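Local coordinates for protein anti-H(O) lectin 1 (Ulex europaeus, PDB 1FX5) that binds L-fucose as the dimeric legume lectin that recognises the O(H) blood group, carrying calcium and manganese ions in each subunit, at residues Ile143-Glu156 with Ile194-Leu206. Sequence-based numbering, arbitrary orientation.
Sequences IGIDVNCVKSINAE and ISVTSIVDLKEIL. Unlike the reference sequence in segment 143-156: C149 (reference Arg).
V196 packs against the hairpin formed by strands 143-147 and 154-156, and its two methyls divide the work. CG1, held between the backbone N and the carbonyl carbon (chi1 64°), lies 3.5 Å from CG1 of I143, whereas CG2 turns to the return strand and touches N154 ND2 and E156 CG. CG2 of I143 lies 3.6 Å from CD1 of I194; the two isoleucines run past one another in opposite directions. Further along, CD1 of the extended I145 side chain reaches T197 C and S198 CB, both at 3.8 Å, while the CD1 methyl of I153 lies close to S198 OG.

At the more open margin, CG of N154 stands anti to the backbone N (chi1 -168°), sending ND2 to T197 O (3.0 Å). This bond lies in the planes of both the amide and the carbonyl. A water joins E156 OE2 to T197 N and, weakly, N154 ND2. At the far end, V147 CG1 meets I205 CD1 at 4.1 Å, the side chains roughly perpendicular, and a second water links N148 ND2 to I205 O; N148 OD1 is held by T121 N.

Strand 194-199 pairs with strand 180-187 and the hairpin with strand 122-127, so two layers meet through side chains at a 21° angle between strands 143-147 and 194-199, the face-to-face packing of the legume lectin β-sandwich (jelly roll).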
ATOM      1  N   ILE A 143      13.940  -7.640 -25.210  1.00 17.32           N
ATOM      2  CA  ILE A 143      12.959  -7.287 -24.180  1.00 21.14           C
ATOM      3  C   ILE A 143      11.672  -7.991 -24.673  1.00 19.64           C
ATOM      4  O   ILE A 143      11.322  -7.899 -25.865  1.00 18.89           O
ATOM      5  CB  ILE A 143      12.753  -5.745 -23.867  1.00 22.18           C
ATOM      6  CG1 ILE A 143      11.702  -5.101 -24.758  1.00 28.76           C
ATOM      7  CG2 ILE A 143      14.055  -4.995 -23.899  1.00 21.58           C
ATOM      8  CD1 ILE A 143      12.131  -4.885 -26.184  1.00 35.62           C
ATOM      9  N   GLY A 144      11.044  -8.785 -23.803  1.00 18.17           N
ATOM     10  CA  GLY A 144       9.836  -9.477 -24.205  1.00 14.69           C
ATOM     11  C   GLY A 144       8.682  -9.532 -23.228  1.00 16.93           C
ATOM     12  O   GLY A 144       8.786  -9.133 -22.056  1.00 14.53           O
ATOM     13  N   ILE A 145       7.552  -9.999 -23.739  1.00 13.52           N
ATOM     14  CA  ILE A 145       6.348 -10.129 -22.938  1.00 14.70           C
ATOM     15  C   ILE A 145       6.045 -11.616 -22.698  1.00 14.01           C
ATOM     16  O   ILE A 145       5.910 -12.393 -23.649  1.00 10.36           O
ATOM     17  CB  ILE A 145       5.179  -9.374 -23.605  1.00 14.57           C
ATOM     18  CG1 ILE A 145       5.478  -7.870 -23.519  1.00 15.40           C
ATOM     19  CG2 ILE A 145       3.882  -9.671 -22.882  1.00 14.95           C
ATOM     20  CD1 ILE A 145       4.578  -6.989 -24.343  1.00 17.90           C
ATOM     21  N   ASP A 146       6.030 -12.009 -21.423  1.00 12.70           N
ATOM     22  CA  ASP A 146       5.765 -13.394 -21.029  1.00 12.11           C
ATOM     23  C   ASP A 146       4.399 -13.574 -20.397  1.00 14.98           C
ATOM     24  O   ASP A 146       4.031 -12.843 -19.481  1.00 14.72           O
ATOM     25  CB  ASP A 146       6.800 -13.873 -20.006  1.00 14.67           C
ATOM     26  CG  ASP A 146       8.225 -13.744 -20.485  1.00 16.52           C
ATOM     27  OD1 ASP A 146       8.478 -13.523 -21.682  1.00 21.34           O
ATOM     28  OD2 ASP A 146       9.121 -13.871 -19.650  1.00 18.33           O
ATOM     29  N   VAL A 147       3.676 -14.586 -20.853  1.00 15.78           N
ATOM     30  CA  VAL A 147       2.350 -14.876 -20.323  1.00 15.21           C
ATOM     31  C   VAL A 147       2.363 -16.350 -19.892  1.00 16.24           C
ATOM     32  O   VAL A 147       2.420 -17.254 -20.746  1.00 14.05           O
ATOM     33  CB  VAL A 147       1.238 -14.632 -21.408  1.00 16.34           C
ATOM     34  CG1 VAL A 147      -0.142 -14.980 -20.864  1.00 12.62           C
ATOM     35  CG2 VAL A 147       1.254 -13.179 -21.850  1.00 12.94           C
ATOM     36  N   ASN A 148       2.436 -16.585 -18.579  1.00 14.72           N
ATOM     37  CA  ASN A 148       2.445 -17.944 -18.029  1.00 15.35           C
ATOM     38  C   ASN A 148       3.541 -18.896 -18.569  1.00 18.03           C
ATOM     39  O   ASN A 148       3.395 -20.122 -18.502  1.00 15.85           O
ATOM     40  CB  ASN A 148       1.063 -18.587 -18.253  1.00 15.07           C
ATOM     41  CG  ASN A 148      -0.015 -17.969 -17.390  1.00 14.20           C
ATOM     42  OD1 ASN A 148       0.263 -17.483 -16.302  1.00 14.64           O
ATOM     43  ND2 ASN A 148      -1.250 -17.986 -17.868  1.00 15.06           N
ATOM     44  N   CYS A 149       4.648 -18.340 -19.055  1.00 16.21           N
ATOM     45  CA  CYS A 149       5.719 -19.169 -19.583  1.00 17.06           C
ATOM     46  C   CYS A 149       7.024 -18.367 -19.758  1.00 19.71           C
ATOM     47  O   CYS A 149       6.989 -17.133 -19.892  1.00 18.86           O
ATOM     48  CB  CYS A 149       5.280 -19.744 -20.939  1.00 15.90           C
ATOM     49  SG  CYS A 149       6.175 -21.258 -21.390  1.00 15.12           S
ATOM     50  N   VAL A 150       8.164 -19.058 -19.712  1.00 19.17           N
ATOM     51  CA  VAL A 150       9.462 -18.401 -19.871  1.00 17.90           C
ATOM     52  C   VAL A 150       9.674 -18.049 -21.371  1.00 16.58           C
ATOM     53  O   VAL A 150      10.575 -17.280 -21.726  1.00 14.85           O
ATOM     54  CB  VAL A 150      10.643 -19.277 -19.300  1.00 18.32           C
ATOM     55  CG1 VAL A 150      10.912 -20.507 -20.188  1.00 11.49           C
ATOM     56  CG2 VAL A 150      11.915 -18.420 -19.137  1.00 14.28           C
ATOM     57  N   LYS A 151       8.861 -18.643 -22.241  1.00 15.13           N
ATOM     58  CA  LYS A 151       8.951 -18.384 -23.681  1.00 16.54           C
ATOM     59  C   LYS A 151       7.990 -17.209 -23.970  1.00 15.22           C
ATOM     60  O   LYS A 151       6.832 -17.273 -23.583  1.00 17.88           O
ATOM     61  CB  LYS A 151       8.515 -19.616 -24.455  1.00 19.17           C
ATOM     62  CG  LYS A 151       8.689 -19.481 -25.951  1.00 25.53           C
ATOM     63  CD  LYS A 151       8.300 -20.774 -26.620  1.00 33.57           C
ATOM     64  CE  LYS A 151       8.668 -20.781 -28.092  1.00 37.27           C
ATOM     65  NZ  LYS A 151      10.142 -20.718 -28.305  1.00 38.72           N
ATOM     66  N   SER A 152       8.475 -16.140 -24.594  1.00 12.96           N
ATOM     67  CA  SER A 152       7.655 -14.959 -24.910  1.00 14.56           C
ATOM     68  C   SER A 152       6.680 -15.085 -26.094  1.00 15.68           C
ATOM     69  O   SER A 152       6.918 -15.873 -27.022  1.00 17.25           O
ATOM     70  CB  SER A 152       8.581 -13.771 -25.231  1.00 14.66           C
ATOM     71  OG  SER A 152       9.607 -13.583 -24.267  1.00 12.49           O
ATOM     72  N   ILE A 153       5.584 -14.316 -26.086  1.00 13.89           N
ATOM     73  CA  ILE A 153       4.650 -14.381 -27.211  1.00 16.27           C
ATOM     74  C   ILE A 153       5.153 -13.336 -28.244  1.00 15.02           C
ATOM     75  O   ILE A 153       4.842 -13.420 -29.438  1.00 19.86           O
ATOM     76  CB  ILE A 153       3.156 -14.075 -26.856  1.00 18.71           C
ATOM     77  CG1 ILE A 153       3.046 -12.822 -26.017  1.00 14.63           C
ATOM     78  CG2 ILE A 153       2.486 -15.286 -26.231  1.00 18.32           C
ATOM     79  CD1 ILE A 153       1.649 -12.349 -25.940  1.00 22.55           C
ATOM     80  N   ASN A 154       5.892 -12.334 -27.767  1.00 13.13           N
ATOM     81  CA  ASN A 154       6.448 -11.289 -28.616  1.00 11.64           C
ATOM     82  C   ASN A 154       7.732 -10.791 -27.953  1.00 14.51           C
ATOM     83  O   ASN A 154       7.820 -10.736 -26.723  1.00 14.63           O
ATOM     84  CB  ASN A 154       5.486 -10.131 -28.838  1.00  9.09           C
ATOM     85  CG  ASN A 154       5.971  -9.200 -29.943  1.00 14.12           C
ATOM     86  OD1 ASN A 154       6.836  -9.579 -30.714  1.00 13.03           O
ATOM     87  ND2 ASN A 154       5.433  -8.001 -30.025  1.00 14.37           N
ATOM     88  N   ALA A 155       8.731 -10.451 -28.759  1.00 16.42           N
ATOM     89  CA  ALA A 155      10.021  -9.966 -28.246  1.00 17.11           C
ATOM     90  C   ALA A 155      10.715  -9.064 -29.270  1.00 18.40           C
ATOM     91  O   ALA A 155      10.469  -9.204 -30.464  1.00 20.95           O
ATOM     92  CB  ALA A 155      10.937 -11.168 -27.932  1.00 10.46           C
ATOM     93  N   GLU A 156      11.536  -8.116 -28.807  1.00 18.46           N
ATOM     94  CA  GLU A 156      12.252  -7.224 -29.720  1.00 17.22           C
ATOM     95  C   GLU A 156      13.729  -7.222 -29.347  1.00 17.80           C
ATOM     96  O   GLU A 156      14.087  -7.287 -28.154  1.00 14.83           O
ATOM     97  CB  GLU A 156      11.710  -5.784 -29.675  1.00 19.41           C
ATOM     98  CG  GLU A 156      10.212  -5.618 -30.050  1.00 25.83           C
ATOM     99  CD  GLU A 156       9.904  -5.750 -31.553  1.00 28.08           C
ATOM    100  OE1 GLU A 156      10.806  -5.548 -32.396  1.00 32.16           O
ATOM    101  OE2 GLU A 156       8.740  -6.049 -31.897  1.00 26.93           O
ATOM    102  N   ILE A 194      13.650   1.576 -27.507  1.00 21.43           N
ATOM    103  CA  ILE A 194      13.067   0.365 -28.093  1.00 21.50           C
ATOM    104  C   ILE A 194      11.771   0.062 -27.360  1.00 24.13           C
ATOM    105  O   ILE A 194      11.612   0.438 -26.187  1.00 24.41           O
ATOM    106  CB  ILE A 194      13.977  -0.912 -27.991  1.00 23.48           C
ATOM    107  CG1 ILE A 194      14.231  -1.277 -26.549  1.00 26.64           C
ATOM    108  CG2 ILE A 194      15.327  -0.725 -28.696  1.00 23.06           C
ATOM    109  CD1 ILE A 194      14.895  -2.613 -26.440  1.00 33.69           C
ATOM    110  N   SER A 195      10.820  -0.563 -28.046  1.00 21.80           N
ATOM    111  CA  SER A 195       9.565  -0.895 -27.394  1.00 21.64           C
ATOM    112  C   SER A 195       8.979  -2.183 -27.930  1.00 21.51           C
ATOM    113  O   SER A 195       9.283  -2.604 -29.063  1.00 20.57           O
ATOM    114  CB  SER A 195       8.559   0.243 -27.485  1.00 21.34           C
ATOM    115  OG  SER A 195       8.251   0.553 -28.815  1.00 28.97           O
ATOM    116  N   VAL A 196       8.227  -2.851 -27.063  1.00 18.07           N
ATOM    117  CA  VAL A 196       7.577  -4.104 -27.392  1.00 16.44           C
ATOM    118  C   VAL A 196       6.146  -3.956 -26.900  1.00 17.88           C
ATOM    119  O   VAL A 196       5.900  -3.391 -25.811  1.00 14.01           O
ATOM    120  CB  VAL A 196       8.292  -5.301 -26.746  1.00 15.92           C
ATOM    121  CG1 VAL A 196       8.209  -5.231 -25.217  1.00 14.70           C
ATOM    122  CG2 VAL A 196       7.710  -6.581 -27.298  1.00 13.01           C
ATOM    123  N   THR A 197       5.209  -4.486 -27.683  1.00 17.21           N
ATOM    124  CA  THR A 197       3.791  -4.403 -27.354  1.00 15.13           C
ATOM    125  C   THR A 197       3.036  -5.680 -27.593  1.00 17.81           C
ATOM    126  O   THR A 197       3.429  -6.485 -28.446  1.00 17.63           O
ATOM    127  CB  THR A 197       3.106  -3.374 -28.318  1.00 14.49           C
ATOM    128  OG1 THR A 197       3.724  -2.096 -28.194  1.00 20.36           O
ATOM    129  CG2 THR A 197       1.665  -3.213 -28.017  1.00 13.49           C
ATOM    130  N   SER A 198       1.930  -5.838 -26.871  1.00 16.19           N
ATOM    131  CA  SER A 198       1.065  -6.995 -27.009  1.00 18.90           C
ATOM    132  C   SER A 198      -0.354  -6.703 -26.514  1.00 22.05           C
ATOM    133  O   SER A 198      -0.579  -5.756 -25.745  1.00 21.12           O
ATOM    134  CB  SER A 198       1.602  -8.250 -26.354  1.00 22.11           C
ATOM    135  OG  SER A 198       0.976  -9.364 -27.000  1.00 27.15           O
ATOM    136  N   ILE A 199      -1.315  -7.498 -26.990  1.00 20.39           N
ATOM    137  CA  ILE A 199      -2.712  -7.340 -26.607  1.00 18.11           C
ATOM    138  C   ILE A 199      -3.088  -8.612 -25.869  1.00 18.91           C
ATOM    139  O   ILE A 199      -3.093  -9.702 -26.448  1.00 19.72           O
ATOM    140  CB  ILE A 199      -3.594  -7.059 -27.843  1.00 18.55           C
ATOM    141  CG1 ILE A 199      -3.030  -5.819 -28.556  1.00 16.08           C
ATOM    142  CG2 ILE A 199      -5.051  -6.851 -27.416  1.00 20.52           C
ATOM    143  CD1 ILE A 199      -3.863  -5.222 -29.645  1.00 21.08           C
ATOM    144  N   VAL A 200      -3.333  -8.464 -24.567  1.00 16.60           N
ATOM    145  CA  VAL A 200      -3.684  -9.584 -23.719  1.00 17.08           C
ATOM    146  C   VAL A 200      -4.747  -9.197 -22.677  1.00 18.03           C
ATOM    147  O   VAL A 200      -4.677  -8.140 -22.041  1.00 17.88           O
ATOM    148  CB  VAL A 200      -2.377 -10.183 -23.075  1.00 21.03           C
ATOM    149  CG1 VAL A 200      -1.502  -9.086 -22.537  1.00 23.47           C
ATOM    150  CG2 VAL A 200      -2.698 -11.151 -21.941  1.00 23.81           C
ATOM    151  N   ASP A 201      -5.756 -10.044 -22.565  1.00 18.25           N
ATOM    152  CA  ASP A 201      -6.867  -9.854 -21.642  1.00 17.83           C
ATOM    153  C   ASP A 201      -6.484 -10.332 -20.240  1.00 18.16           C
ATOM    154  O   ASP A 201      -6.613 -11.519 -19.913  1.00 18.28           O
ATOM    155  CB  ASP A 201      -8.081 -10.627 -22.168  1.00 15.61           C
ATOM    156  CG  ASP A 201      -9.354 -10.341 -21.391  1.00 19.66           C
ATOM    157  OD1 ASP A 201     -10.411 -10.877 -21.797  1.00 19.48           O
ATOM    158  OD2 ASP A 201      -9.315  -9.603 -20.378  1.00 17.40           O
ATOM    159  N   LEU A 202      -6.128  -9.384 -19.385  1.00 16.27           N
ATOM    160  CA  LEU A 202      -5.737  -9.696 -18.025  1.00 18.21           C
ATOM    161  C   LEU A 202      -6.774 -10.433 -17.168  1.00 22.23           C
ATOM    162  O   LEU A 202      -6.391 -11.222 -16.306  1.00 20.81           O
ATOM    163  CB  LEU A 202      -5.252  -8.431 -17.346  1.00 17.14           C
ATOM    164  CG  LEU A 202      -3.750  -8.186 -17.188  1.00 21.36           C
ATOM    165  CD1 LEU A 202      -2.875  -8.747 -18.315  1.00 16.02           C
ATOM    166  CD2 LEU A 202      -3.545  -6.697 -16.987  1.00 20.63           C
ATOM    167  N   LYS A 203      -8.071 -10.229 -17.437  1.00 23.75           N
ATOM    168  CA  LYS A 203      -9.141 -10.900 -16.667  1.00 27.92           C
ATOM    169  C   LYS A 203      -9.121 -12.396 -16.885  1.00 28.31           C
ATOM    170  O   LYS A 203      -9.657 -13.155 -16.078  1.00 28.21           O
ATOM    171  CB  LYS A 203     -10.533 -10.445 -17.090  1.00 29.93           C
ATOM    172  CG  LYS A 203     -10.940  -9.078 -16.665  1.00 39.23           C
ATOM    173  CD  LYS A 203     -12.374  -8.837 -17.094  1.00 43.22           C
ATOM    174  CE  LYS A 203     -13.284  -9.930 -16.541  1.00 49.75           C
ATOM    175  NZ  LYS A 203     -14.724  -9.702 -16.875  1.00 54.26           N
ATOM    176  N   GLU A 204      -8.560 -12.810 -18.013  1.00 27.07           N
ATOM    177  CA  GLU A 204      -8.490 -14.224 -18.324  1.00 29.07           C
ATOM    178  C   GLU A 204      -7.216 -14.926 -17.864  1.00 27.22           C
ATOM    179  O   GLU A 204      -7.127 -16.151 -17.929  1.00 27.35           O
ATOM    180  CB  GLU A 204      -8.600 -14.416 -19.835  1.00 33.32           C
ATOM    181  CG  GLU A 204      -9.959 -14.109 -20.415  1.00 41.21           C
ATOM    182  CD  GLU A 204     -10.005 -14.476 -21.887  1.00 45.44           C
ATOM    183  OE1 GLU A 204      -9.827 -15.684 -22.178  1.00 45.48           O
ATOM    184  OE2 GLU A 204     -10.184 -13.568 -22.745  1.00 43.59           O
ATOM    185  N   ILE A 205      -6.227 -14.161 -17.423  1.00 24.79           N
ATOM    186  CA  ILE A 205      -4.966 -14.725 -16.989  1.00 21.27           C
ATOM    187  C   ILE A 205      -4.584 -14.565 -15.519  1.00 20.80           C
ATOM    188  O   ILE A 205      -4.023 -15.491 -14.914  1.00 18.67           O
ATOM    189  CB  ILE A 205      -3.860 -14.173 -17.935  1.00 22.19           C
ATOM    190  CG1 ILE A 205      -3.974 -14.889 -19.282  1.00 24.63           C
ATOM    191  CG2 ILE A 205      -2.461 -14.330 -17.355  1.00 20.58           C
ATOM    192  CD1 ILE A 205      -4.089 -13.966 -20.413  1.00 31.10           C
ATOM    193  N   LEU A 206      -4.933 -13.419 -14.937  1.00 19.41           N
ATOM    194  CA  LEU A 206      -4.623 -13.112 -13.531  1.00 20.38           C
ATOM    195  C   LEU A 206      -5.800 -13.149 -12.537  1.00 18.22           C
ATOM    196  O   LEU A 206      -6.967 -13.055 -12.920  1.00 14.31           O
ATOM    197  CB  LEU A 206      -4.006 -11.699 -13.452  1.00 19.12           C
ATOM    198  CG  LEU A 206      -2.749 -11.340 -14.270  1.00 20.46           C
ATOM    199  CD1 LEU A 206      -2.489  -9.810 -14.269  1.00 17.36           C
ATOM    200  CD2 LEU A 206      -1.575 -12.079 -13.697  1.00 16.93           C
TER
HETATM  201  O   HOH W   1      -3.644 -18.043 -16.148  1.00 16.86           O
HETATM  202  O   HOH W   2       6.304  -4.953 -30.628  1.00 20.33           O